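Local coordinates for hydrolase (Thermococcus thioreducens, PDB 6IAH), which is a magnesium-binding phosphatase of the haloacid dehalogenase superfamily with diverse substrate specificity, probably including phosphoglycolate among its substrates, at residues E128-E138 and R162-N170. Numbering follows the deposited sequence.
Sequences ERPIVRRGLLE and RIIGFKFEN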
ATOM      1  N   GLU A 128       5.640  -4.973 -10.022  1.00 24.98           N
ATOM      2  CA  GLU A 128       5.847  -5.426  -8.636  1.00 25.28           C
ATOM      3  C   GLU A 128       6.524  -6.827  -8.691  1.00 28.04           C
ATOM      4  O   GLU A 128       6.287  -7.633  -9.655  1.00 26.84           O
ATOM      5  CB  GLU A 128       4.503  -5.480  -7.894  1.00 24.58           C
ATOM      6  CG  GLU A 128       3.843  -4.108  -7.775  1.00 22.12           C
ATOM      7  CD  GLU A 128       2.462  -4.099  -7.152  1.00 26.07           C
ATOM      8  OE1 GLU A 128       2.074  -5.172  -6.674  1.00 26.62           O
ATOM      9  OE2 GLU A 128       1.777  -3.014  -7.127  1.00 30.62           O
ATOM     10  N   ARG A 129       7.358  -7.112  -7.685  1.00 27.40           N
ATOM     11  CA  ARG A 129       8.191  -8.312  -7.668  1.00 27.72           C
ATOM     12  C   ARG A 129       8.064  -8.991  -6.331  1.00 26.42           C
ATOM     13  O   ARG A 129       7.981  -8.315  -5.285  1.00 23.05           O
ATOM     14  CB  ARG A 129       9.657  -7.898  -7.833  1.00 33.86           C
ATOM     15  CG  ARG A 129       9.949  -7.424  -9.233  1.00 41.63           C
ATOM     16  CD  ARG A 129      11.430  -7.312  -9.571  1.00 50.95           C
ATOM     17  NE  ARG A 129      12.353  -7.034  -8.451  1.00 58.26           N
ATOM     18  CZ  ARG A 129      13.586  -6.501  -8.596  1.00 65.29           C
ATOM     19  NH1 ARG A 129      14.063  -6.161  -9.801  1.00 67.20           N
ATOM     20  NH2 ARG A 129      14.360  -6.287  -7.527  1.00 60.91           N
ATOM     21  N   PRO A 130       8.099 -10.326  -6.330  1.00 28.65           N
ATOM     22  CA  PRO A 130       8.020 -11.030  -5.048  1.00 27.59           C
ATOM     23  C   PRO A 130       9.307 -10.819  -4.238  1.00 29.78           C
ATOM     24  O   PRO A 130      10.410 -10.738  -4.820  1.00 28.17           O
ATOM     25  CB  PRO A 130       7.824 -12.488  -5.475  1.00 29.20           C
ATOM     26  CG  PRO A 130       8.453 -12.576  -6.807  1.00 30.69           C
ATOM     27  CD  PRO A 130       8.153 -11.275  -7.459  1.00 29.15           C
ATOM     28  N   ILE A 131       9.160 -10.548  -2.948  1.00 27.41           N
ATOM     29  CA  ILE A 131      10.300 -10.684  -2.014  1.00 27.36           C
ATOM     30  C   ILE A 131      10.289 -12.100  -1.441  1.00 27.84           C
ATOM     31  O   ILE A 131      11.270 -12.788  -1.458  1.00 28.22           O
ATOM     32  CB  ILE A 131      10.278  -9.631  -0.878  1.00 27.45           C
ATOM     33  CG1 ILE A 131      10.246  -8.212  -1.462  1.00 29.75           C
ATOM     34  CG2 ILE A 131      11.458  -9.849   0.058  1.00 28.27           C
ATOM     35  CD1 ILE A 131       9.813  -7.130  -0.477  1.00 28.99           C
ATOM     36  N   VAL A 132       9.136 -12.562  -0.993  1.00 24.32           N
ATOM     37  CA  VAL A 132       9.072 -13.884  -0.380  1.00 24.68           C
ATOM     38  C   VAL A 132       9.291 -14.996  -1.443  1.00 29.12           C
ATOM     39  O   VAL A 132       8.990 -14.790  -2.623  1.00 29.81           O
ATOM     40  CB  VAL A 132       7.757 -14.027   0.411  1.00 23.93           C
ATOM     41  CG1 VAL A 132       6.561 -14.108  -0.526  1.00 28.63           C
ATOM     42  CG2 VAL A 132       7.835 -15.205   1.347  1.00 25.01           C
ATOM     43  N   ARG A 133       9.891 -16.124  -1.030  1.00 29.13           N
ATOM     44  CA  ARG A 133      10.057 -17.296  -1.866  1.00 29.53           C
ATOM     45  C   ARG A 133       8.889 -18.158  -1.500  1.00 29.56           C
ATOM     46  O   ARG A 133       8.708 -18.452  -0.324  1.00 28.20           O
ATOM     47  CB  ARG A 133      11.367 -18.018  -1.578  1.00 34.72           C
ATOM     48  CG  ARG A 133      12.544 -17.102  -1.914  1.00 38.32           C
ATOM     49  CD  ARG A 133      13.832 -17.898  -2.058  1.00 45.41           C
ATOM     50  NE  ARG A 133      14.095 -18.786  -0.919  1.00 45.55           N
ATOM     51  CZ  ARG A 133      14.851 -18.508   0.148  1.00 47.86           C
ATOM     52  NH1 ARG A 133      15.465 -17.332   0.324  1.00 45.65           N
ATOM     53  NH2 ARG A 133      14.981 -19.459   1.079  1.00 50.84           N
ATOM     54  N   ARG A 134       8.120 -18.569  -2.510  0.50 30.41           N
ATOM     55  CA  ARG A 134       6.913 -19.384  -2.307  0.50 32.77           C
ATOM     56  C   ARG A 134       7.220 -20.712  -1.575  0.50 29.94           C
ATOM     57  O   ARG A 134       6.381 -21.246  -0.824  0.50 29.78           O
ATOM     58  CB  ARG A 134       6.187 -19.629  -3.664  0.50 34.49           C
ATOM     59  CG  ARG A 134       7.086 -19.790  -4.892  0.50 38.44           C
ATOM     60  CD  ARG A 134       6.326 -19.878  -6.244  0.50 39.37           C
ATOM     61  NE  ARG A 134       7.041 -20.763  -7.165  0.50 40.14           N
ATOM     62  CZ  ARG A 134       7.829 -20.377  -8.172  0.50 41.05           C
ATOM     63  NH1 ARG A 134       7.998 -19.091  -8.488  0.50 37.65           N
ATOM     64  NH2 ARG A 134       8.449 -21.304  -8.885  0.50 38.14           N
ATOM     65  N   GLY A 135       8.415 -21.244  -1.803  1.00 29.33           N
ATOM     66  CA  GLY A 135       8.854 -22.515  -1.157  1.00 27.06           C
ATOM     67  C   GLY A 135       8.870 -22.389   0.348  1.00 26.51           C
ATOM     68  O   GLY A 135       8.439 -23.311   1.068  1.00 28.50           O
ATOM     69  N   LEU A 136       9.266 -21.218   0.849  1.00 29.82           N
ATOM     70  CA  LEU A 136       9.167 -20.968   2.297  1.00 28.36           C
ATOM     71  C   LEU A 136       7.748 -20.909   2.839  1.00 27.40           C
ATOM     72  O   LEU A 136       7.507 -21.399   3.961  1.00 23.83           O
ATOM     73  CB  LEU A 136       9.967 -19.762   2.739  1.00 29.26           C
ATOM     74  CG  LEU A 136      11.468 -19.902   2.499  1.00 32.74           C
ATOM     75  CD1 LEU A 136      12.220 -18.597   2.721  1.00 30.55           C
ATOM     76  CD2 LEU A 136      12.068 -21.021   3.376  1.00 35.70           C
ATOM     77  N   LEU A 137       6.818 -20.321   2.092  1.00 25.72           N
ATOM     78  CA  LEU A 137       5.439 -20.226   2.565  1.00 24.87           C
ATOM     79  C   LEU A 137       4.845 -21.624   2.603  1.00 25.96           C
ATOM     80  O   LEU A 137       4.055 -21.967   3.481  1.00 26.35           O
ATOM     81  CB  LEU A 137       4.601 -19.278   1.679  1.00 25.02           C
ATOM     82  CG  LEU A 137       4.994 -17.805   1.730  1.00 26.00           C
ATOM     83  CD1 LEU A 137       4.394 -17.023   0.598  1.00 28.27           C
ATOM     84  CD2 LEU A 137       4.660 -17.168   3.069  1.00 26.08           C
ATOM     85  N   GLU A 138       5.173 -22.401   1.580  1.00 27.13           N
ATOM     86  CA  GLU A 138       4.758 -23.778   1.495  1.00 29.23           C
ATOM     87  C   GLU A 138       5.332 -24.543   2.657  1.00 28.53           C
ATOM     88  O   GLU A 138       4.598 -25.203   3.408  1.00 26.25           O
ATOM     89  CB  GLU A 138       5.176 -24.402   0.168  1.00 31.55           C
ATOM     90  CG  GLU A 138       4.414 -23.865  -1.056  1.00 38.58           C
ATOM     91  CD  GLU A 138       5.180 -24.045  -2.408  1.00 49.15           C
ATOM     92  OE1 GLU A 138       6.182 -24.826  -2.502  1.00 49.76           O
ATOM     93  OE2 GLU A 138       4.791 -23.377  -3.405  1.00 49.64           O
ATOM     94  N   ARG A 162      -0.901 -13.782  -7.239  1.00 23.78           N
ATOM     95  CA  ARG A 162      -0.254 -14.061  -8.516  1.00 25.11           C
ATOM     96  C   ARG A 162       1.214 -13.740  -8.495  1.00 25.34           C
ATOM     97  O   ARG A 162       2.046 -14.524  -8.975  1.00 29.30           O
ATOM     98  CB  ARG A 162      -0.913 -13.285  -9.652  1.00 26.07           C
ATOM     99  CG  ARG A 162      -2.380 -13.707  -9.876  1.00 29.23           C
ATOM    100  CD  ARG A 162      -2.842 -12.949 -11.110  1.00 33.41           C
ATOM    101  NE  ARG A 162      -4.264 -12.708 -11.126  1.00 33.83           N
ATOM    102  CZ  ARG A 162      -4.836 -11.877 -12.003  1.00 32.96           C
ATOM    103  NH1 ARG A 162      -4.147 -11.314 -12.977  1.00 35.35           N
ATOM    104  NH2 ARG A 162      -6.095 -11.674 -11.943  1.00 36.33           N
ATOM    105  N   ILE A 163       1.546 -12.609  -7.922  1.00 24.29           N
ATOM    106  CA  ILE A 163       2.950 -12.152  -7.901  1.00 25.09           C
ATOM    107  C   ILE A 163       3.810 -13.103  -7.052  1.00 26.36           C
ATOM    108  O   ILE A 163       4.907 -13.416  -7.417  1.00 27.33           O
ATOM    109  CB  ILE A 163       3.044 -10.697  -7.365  1.00 25.01           C
ATOM    110  CG1 ILE A 163       2.429  -9.723  -8.382  1.00 23.21           C
ATOM    111  CG2 ILE A 163       4.497 -10.253  -7.096  1.00 24.36           C
ATOM    112  CD1 ILE A 163       1.972  -8.439  -7.811  1.00 23.73           C
ATOM    113  N   ILE A 164       3.258 -13.501  -5.893  0.50 25.87           N
ATOM    114  CA  ILE A 164       3.927 -14.344  -4.914  0.50 24.56           C
ATOM    115  C   ILE A 164       3.975 -15.796  -5.362  0.50 26.93           C
ATOM    116  O   ILE A 164       4.992 -16.455  -5.212  0.50 28.73           O
ATOM    117  CB  ILE A 164       3.223 -14.236  -3.532  0.50 22.94           C
ATOM    118  CG1 ILE A 164       3.418 -12.828  -2.971  0.50 21.22           C
ATOM    119  CG2 ILE A 164       3.750 -15.276  -2.534  0.50 21.20           C
ATOM    120  CD1 ILE A 164       2.431 -12.408  -1.915  0.50 19.63           C
ATOM    121  N   GLY A 165       2.887 -16.284  -5.942  1.00 26.84           N
ATOM    122  CA  GLY A 165       2.736 -17.669  -6.280  1.00 28.29           C
ATOM    123  C   GLY A 165       2.303 -18.481  -5.085  1.00 30.05           C
ATOM    124  O   GLY A 165       2.734 -19.640  -4.918  1.00 31.03           O
ATOM    125  N   PHE A 166       1.456 -17.885  -4.259  1.00 26.68           N
ATOM    126  CA  PHE A 166       0.914 -18.569  -3.082  1.00 26.91           C
ATOM    127  C   PHE A 166      -0.390 -17.939  -2.715  1.00 26.93           C
ATOM    128  O   PHE A 166      -0.538 -16.714  -2.777  1.00 26.57           O
ATOM    129  CB  PHE A 166       1.915 -18.504  -1.919  1.00 28.33           C
ATOM    130  CG  PHE A 166       1.493 -19.299  -0.693  1.00 26.87           C
ATOM    131  CD1 PHE A 166       1.860 -20.632  -0.555  1.00 29.72           C
ATOM    132  CD2 PHE A 166       0.818 -18.693   0.340  1.00 26.12           C
ATOM    133  CE1 PHE A 166       1.488 -21.344   0.572  1.00 31.22           C
ATOM    134  CE2 PHE A 166       0.449 -19.401   1.488  1.00 30.01           C
ATOM    135  CZ  PHE A 166       0.788 -20.724   1.601  1.00 29.65           C
ATOM    136  N   LYS A 167      -1.349 -18.763  -2.326  1.00 25.56           N
ATOM    137  CA  LYS A 167      -2.694 -18.304  -1.988  1.00 30.78           C
ATOM    138  C   LYS A 167      -2.845 -18.188  -0.445  1.00 30.34           C
ATOM    139  O   LYS A 167      -2.429 -19.091   0.273  1.00 32.71           O
ATOM    140  CB  LYS A 167      -3.706 -19.327  -2.567  1.00 34.69           C
ATOM    141  CG  LYS A 167      -5.097 -18.779  -2.858  1.00 44.84           C
ATOM    142  CD  LYS A 167      -5.610 -19.260  -4.213  1.00 43.91           C
ATOM    143  N   PHE A 168      -3.411 -17.117   0.068  1.00 27.88           N
ATOM    144  CA  PHE A 168      -3.630 -16.988   1.509  1.00 30.40           C
ATOM    145  C   PHE A 168      -5.113 -17.151   1.818  1.00 31.05           C
ATOM    146  O   PHE A 168      -5.905 -16.250   1.550  1.00 30.27           O
ATOM    147  CB  PHE A 168      -3.163 -15.635   2.027  1.00 28.73           C
ATOM    148  CG  PHE A 168      -1.668 -15.477   2.025  1.00 29.83           C
ATOM    149  CD1 PHE A 168      -0.919 -15.890   3.117  1.00 30.47           C
ATOM    150  CD2 PHE A 168      -1.024 -14.987   0.928  1.00 29.67           C
ATOM    151  CE1 PHE A 168       0.451 -15.752   3.130  1.00 32.41           C
ATOM    152  CE2 PHE A 168       0.336 -14.847   0.935  1.00 31.21           C
ATOM    153  CZ  PHE A 168       1.088 -15.212   2.047  1.00 28.15           C
ATOM    154  N   GLU A 169      -5.438 -18.242   2.496  1.00 32.68           N
ATOM    155  CA  GLU A 169      -6.823 -18.480   2.921  1.00 37.26           C
ATOM    156  C   GLU A 169      -7.292 -17.602   4.050  1.00 35.11           C
ATOM    157  O   GLU A 169      -8.489 -17.319   4.167  1.00 34.76           O
ATOM    158  CB  GLU A 169      -6.995 -19.958   3.251  1.00 43.55           C
ATOM    159  CG  GLU A 169      -6.757 -20.822   1.987  1.00 56.29           C
ATOM    160  CD  GLU A 169      -7.466 -20.283   0.701  1.00 63.18           C
ATOM    161  OE1 GLU A 169      -8.713 -20.019   0.713  1.00 62.10           O
ATOM    162  OE2 GLU A 169      -6.773 -20.086  -0.328  1.00 63.20           O
ATOM    163  N   ASN A 170      -6.361 -17.116   4.865  1.00 31.68           N
ATOM    164  CA  ASN A 170      -6.681 -16.254   6.000  1.00 28.64           C
ATOM    165  C   ASN A 170      -6.140 -14.861   5.676  1.00 32.17           C
ATOM    166  O   ASN A 170      -4.929 -14.656   5.715  1.00 27.63           O
ATOM    167  CB  ASN A 170      -5.994 -16.816   7.233  1.00 31.56           C
ATOM    168  CG  ASN A 170      -6.322 -18.277   7.487  1.00 32.25           C
ATOM    169  OD1 ASN A 170      -7.465 -18.672   7.415  1.00 33.68           O
ATOM    170  ND2 ASN A 170      -5.306 -19.072   7.807  1.00 30.89           N
TER
HETATM  171  O   HOH W   1       7.516 -16.241  -4.494  1.00 30.88           O
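Leu137, in the first turn of helix 134-141, packs against Ile164, Phe166 and Phe168, where helix 154-164 ends and the chain turns toward edge strand 171-172 of the Rossmann-like core typical of HAD phosphatases. This apolar side is the tight one. With chi1 at -175°, the Phe166 ring swings away from its own backbone nitrogen and presents one face to helix 134-141; Leu137 CB sits almost over the ring centre, 3.7 Å from the centroid and 8° off the normal, a CH-pi contact. The edge atom Phe166 CD2 in turn sits over the centre of the Phe168 ring. Leu137 CD1 reaches further in and meets Ile164 CG2 at 3.6 Å, the two side chains crossing at about a right angle. Ile164 CG2 also touches Val132 CG1, so the beta-branched Ile164 fills the corner between loop and helix, backed by Ile12. Replacing Phe166 with an alanine would probably leave Leu137 CB without its aromatic cover and open a gap beside Phe168. At the other end of the packed part, Ile163 CD1 lies 3.5 Å from Glu128 OE1, but that buried carboxylate is held elsewhere, by Arg152, Tyr109 and Ser17, close to the magnesium-binding Asp8.

Toward solvent the contact is looser. Pro130, with no N-H to satisfy, sets its ring against Ile163 at the helix end, CD 3.8 Å from Ile163 CG2. Exposed Arg134 runs its aliphatic part past the carbonyls of Ile164 and Gly165. Gly165 leaves the helix with positive phi (82°), where a CB would be pressed against Ile164 O, so glycine suits the place. No direct hydrogen bond joins the segments; instead one water donates to Ile164 O at 2.6 Å and to Val132 O at 2.8 Å, while weakly accepting from Arg134 N.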